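Local coordinates for lyase/mutase (Burkholderia cenocepacia, PDB 4LSB), which belongs to the phosphoenolpyruvate phosphomutase family of lyases and mutases, built on a TIM-barrel fold, and carries a bound magnesium ion, at residues 106-109 against 110-114; 78-81 against 82-86. All coordinates share one frame; numbering follows the deposited sequence.

Contact 1 of 2, residues 106-109 against 110-114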
loop_
_atom_site.group_PDB
_atom_site.type_symbol
_atom_site.label_atom_id
_atom_site.label_comp_id
_atom_site.label_asym_id
_atom_site.label_seq_id
_atom_site.Cartn_x
_atom_site.Cartn_y
_atom_site.Cartn_z
ATOM N N THR B 106 -1.852 8.499 30.042
ATOM C CA THR B 106 -1.386 8.456 28.708
ATOM C C THR B 106 -2.441 7.788 27.794
ATOM O O THR B 106 -2.730 8.269 26.698
ATOM C CB THR B 106 -0.076 7.664 28.599
ATOM O OG1 THR B 106 0.905 8.279 29.451
ATOM C CG2 THR B 106 0.386 7.685 27.171
ATOM N N VAL B 107 -2.912 6.643 28.248
ATOM C CA VAL B 107 -4.015 5.939 27.603
ATOM C C VAL B 107 -5.209 6.894 27.367
ATOM O O VAL B 107 -5.731 7.020 26.236
ATOM C CB VAL B 107 -4.419 4.742 28.475
ATOM C CG1 VAL B 107 -5.734 4.116 27.952
ATOM C CG2 VAL B 107 -3.283 3.728 28.514
ATOM N N ALA B 108 -5.602 7.605 28.429
ATOM C CA ALA B 108 -6.706 8.555 28.298
ATOM C C ALA B 108 -6.428 9.622 27.232
ATOM O O ALA B 108 -7.278 9.901 26.407
ATOM C CB ALA B 108 -7.015 9.225 29.620
ATOM N N GLU B 109 -5.240 10.208 27.246
ATOM C CA GLU B 109 -4.880 11.197 26.230
ATOM C C GLU B 109 -4.908 10.581 24.831
ATOM O O GLU B 109 -5.414 11.171 23.891
ATOM C CB GLU B 109 -3.505 11.777 26.519
ATOM C CG GLU B 109 -3.031 12.807 25.507
ATOM C CD GLU B 109 -3.815 14.124 25.515
ATOM O OE1 GLU B 109 -4.752 14.303 26.338
ATOM O OE2 GLU B 109 -3.487 15.001 24.672
ATOM N N THR B 110 -4.392 9.365 24.710
ATOM C CA THR B 110 -4.438 8.677 23.420
ATOM C C THR B 110 -5.880 8.535 22.885
ATOM O O THR B 110 -6.164 8.773 21.683
ATOM C CB THR B 110 -3.723 7.317 23.519
ATOM O OG1 THR B 110 -2.326 7.538 23.713
ATOM C CG2 THR B 110 -3.892 6.536 22.243
ATOM N N ILE B 111 -6.811 8.160 23.757
ATOM C CA ILE B 111 -8.213 8.090 23.351
ATOM C C ILE B 111 -8.722 9.456 22.857
ATOM O O ILE B 111 -9.367 9.561 21.812
ATOM C CB ILE B 111 -9.140 7.603 24.501
ATOM C CG1 ILE B 111 -8.848 6.151 24.877
ATOM C CG2 ILE B 111 -10.619 7.795 24.123
ATOM C CD1 ILE B 111 -9.041 5.153 23.723
ATOM N N ARG B 112 -8.435 10.522 23.586
ATOM C CA ARG B 112 -8.895 11.871 23.155
ATOM C C ARG B 112 -8.326 12.259 21.821
ATOM O O ARG B 112 -9.020 12.806 20.986
ATOM C CB ARG B 112 -8.485 12.951 24.148
ATOM C CG ARG B 112 -9.139 12.882 25.495
ATOM C CD ARG B 112 -8.893 14.205 26.236
ATOM N NE ARG B 112 -7.592 14.147 26.922
ATOM C CZ ARG B 112 -7.384 13.504 28.077
ATOM N NH1 ARG B 112 -8.405 12.905 28.693
ATOM N NH2 ARG B 112 -6.154 13.473 28.618
ATOM N N LEU B 113 -7.030 12.013 21.652
ATOM C CA LEU B 113 -6.360 12.311 20.387
ATOM C C LEU B 113 -6.898 11.481 19.214
ATOM O O LEU B 113 -6.983 11.954 18.086
ATOM C CB LEU B 113 -4.850 12.102 20.523
ATOM C CG LEU B 113 -4.155 13.145 21.424
ATOM C CD1 LEU B 113 -2.742 12.691 21.751
ATOM C CD2 LEU B 113 -4.197 14.540 20.821
ATOM N N ALA B 114 -7.239 10.233 19.481
ATOM C CA ALA B 114 -7.719 9.357 18.418
ATOM C C ALA B 114 -9.079 9.854 17.988
ATOM O O ALA B 114 -9.374 9.906 16.816
ATOM C CB ALA B 114 -7.805 7.921 18.875
#
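With CG anti to the backbone N (chi1 179°) and a bend at chi2, Glu109 holds its carboxylate beside its own turn, where Arg112, bent at chi3 (-85°), reaches back to it. The two chains cross at about a right angle. The result is an i to i+3 salt bridge in which a single carboxylate oxygen takes two N-H groups. Arg112 NH2 donates to the anti lone pair of Glu109 OE1 at 2.8 Å. Arg112 NE reaches the same OE1 at 2.9 Å, from the syn side but out of the carboxylate plane. Both bonds are bent at hydrogen, as expected when two donors share one acceptor. OE1 stays close to the guanidinium plane, while one face of that group lies over Ala108 O.

The other side of the glutamate meets Leu113, one turn on. Glu109 CG packs on Leu113 CD1 at 3.8 Å, and OE2 lies near the same leucine. Beneath these side chains run regular i to i+4 backbone bonds, such as Leu113 N to Glu109 O at 2.9 Å. Thr110 turns inward, and its OG1 is hydrogen-bonded to Gly99 O and Arg74 NH1.

Helix 104-116 links the parallel strands 92-95 and 121-125 in a beta-alpha-beta unit. Val107 and Ile111 pack on Ile124 of strand 121-125 and on helix 138-153. Leu113 touches Arg74 and Leu78 of helix 74-88.

Contact 2 of 2, residues 78-81 against 82-86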
loop_
_atom_site.group_PDB
_atom_site.type_symbol
_atom_site.label_atom_id
_atom_site.label_comp_id
_atom_site.label_asym_id
_atom_site.label_seq_id
_atom_site.Cartn_x
_atom_site.Cartn_y
_atom_site.Cartn_z
ATOM N N LEU B 78 -1.893 8.743 14.574
ATOM C CA LEU B 78 -2.955 9.743 14.540
ATOM C C LEU B 78 -3.143 10.310 13.133
ATOM O O LEU B 78 -4.269 10.506 12.678
ATOM C CB LEU B 78 -2.703 10.849 15.566
ATOM C CG LEU B 78 -2.805 10.425 17.040
ATOM C CD1 LEU B 78 -2.394 11.621 17.907
ATOM C CD2 LEU B 78 -4.215 10.010 17.414
ATOM N N ASP B 79 -2.038 10.608 12.445
ATOM C CA ASP B 79 -2.106 11.013 11.059
ATOM C C ASP B 79 -2.780 9.936 10.193
ATOM O O ASP B 79 -3.603 10.271 9.323
ATOM C CB ASP B 79 -0.706 11.339 10.487
ATOM C CG ASP B 79 -0.137 12.642 11.033
ATOM O OD1 ASP B 79 -0.906 13.534 11.439
ATOM O OD2 ASP B 79 1.105 12.768 11.053
ATOM N N HIS B 80 -2.409 8.680 10.446
ATOM C CA HIS B 80 -2.903 7.509 9.687
ATOM C C HIS B 80 -4.413 7.365 9.905
ATOM O O HIS B 80 -5.194 7.207 8.957
ATOM C CB HIS B 80 -2.127 6.258 10.122
ATOM C CG HIS B 80 -2.533 4.976 9.432
ATOM N ND1 HIS B 80 -2.453 4.794 8.070
ATOM C CD2 HIS B 80 -2.976 3.798 9.938
ATOM C CE1 HIS B 80 -2.844 3.566 7.764
ATOM N NE2 HIS B 80 -3.147 2.937 8.884
ATOM N N ILE B 81 -4.842 7.468 11.144
ATOM C CA ILE B 81 -6.277 7.425 11.427
ATOM C C ILE B 81 -6.998 8.488 10.623
ATOM O O ILE B 81 -8.003 8.202 9.950
ATOM C CB ILE B 81 -6.563 7.658 12.903
ATOM C CG1 ILE B 81 -6.098 6.470 13.719
ATOM C CG2 ILE B 81 -8.044 7.903 13.098
ATOM C CD1 ILE B 81 -6.010 6.802 15.207
ATOM N N ALA B 82 -6.523 9.738 10.683
ATOM C CA ALA B 82 -7.169 10.811 9.921
ATOM C C ALA B 82 -7.215 10.522 8.397
ATOM O O ALA B 82 -8.197 10.902 7.700
ATOM C CB ALA B 82 -6.478 12.160 10.189
ATOM N N ASP B 83 -6.159 9.916 7.890
ATOM C CA ASP B 83 -6.092 9.595 6.457
ATOM C C ASP B 83 -7.185 8.592 6.118
ATOM O O ASP B 83 -7.800 8.707 5.097
ATOM C CB ASP B 83 -4.757 8.936 6.052
ATOM C CG ASP B 83 -3.623 9.925 5.891
ATOM O OD1 ASP B 83 -3.868 11.151 5.832
ATOM O OD2 ASP B 83 -2.468 9.439 5.861
ATOM N N LEU B 84 -7.340 7.557 6.947
ATOM C CA LEU B 84 -8.312 6.522 6.621
ATOM C C LEU B 84 -9.805 6.967 6.853
ATOM O O LEU B 84 -10.705 6.510 6.184
ATOM C CB LEU B 84 -7.943 5.217 7.296
ATOM C CG LEU B 84 -6.963 4.326 6.477
ATOM C CD1 LEU B 84 -5.714 5.018 5.953
ATOM C CD2 LEU B 84 -6.629 3.109 7.314
ATOM N N VAL B 85 -10.025 7.837 7.826
ATOM C CA VAL B 85 -11.312 8.474 8.053
ATOM C C VAL B 85 -11.708 9.266 6.809
ATOM O O VAL B 85 -12.828 9.106 6.325
ATOM C CB VAL B 85 -11.270 9.402 9.270
ATOM C CG1 VAL B 85 -12.496 10.307 9.341
ATOM C CG2 VAL B 85 -11.143 8.569 10.546
ATOM N N ALA B 86 -10.787 10.088 6.299
ATOM C CA ALA B 86 -11.092 10.937 5.148
ATOM C C ALA B 86 -11.359 10.091 3.921
ATOM O O ALA B 86 -12.272 10.377 3.150
ATOM C CB ALA B 86 -9.962 11.923 4.867
HETATM O O HOH W 1 -2.877 12.615 8.287
HETATM O O HOH W 2 -1.878 6.767 5.933
#
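Ile81 and His80 bring two different faces of helix 74-88 into the contact. Ile81 CG2 meets Val85 CG2 at 4.1 Å, one turn on, and the two side chains pass at a slant. Val85 CG2 also sits over the backbone, 3.2 Å from Ile81 O. That carbonyl accepts the hydrogen bond from Val85 N at 3.0 Å. Ile81 further packs on Ala94 and Leu96, and Val85 on Val92.

His80 points its ring along the helix toward Leu84, with CG opposite the backbone N (chi1 180°). Its CE1 is 3.7 Å from Leu84 CD1, and NE2 lies 3.8 Å from Leu84 CD2. Both methyls of the leucine thus pack against the imidazole. The ring of Tyr61 meets the same histidine. In the plane of the ring, a water bonds to His80 ND1 at 3.0 Å and donates to Asp83 OD2 at 2.7 Å. A second water links Asp83 OD1 to Asp79 O. The aspartate is therefore tied by water to the preceding turn through each of its oxygens.

With Ile81 and Val85 against strand 92-95 and Asp79 and Asp83 on the exposed side, this is an amphipathic helix of the outer layer of a TIM barrel.

Contact 2 precedes contact 1 in the chain, and strand 92-95 runs between their helices. Their centres are 15 Å apart, yet the helices touch directly. Leu78 CD2 lies 3.4 Å from Leu113 O, and Ile81 CD1 lies 4.2 Å from Ala114 CB. The first turn of 78-86 thus packs against the last turn of 106-114, as neighbouring helices do around a TIM barrel. Neither contact reaches the magnesium ion, whose site includes Ser58 and Glu97. The side chain of His80 is about 11 Å from the metal and that of Thr110 about 12 Å. Both contacts lie in the layer of helices outside the barrel strands, away from the metal.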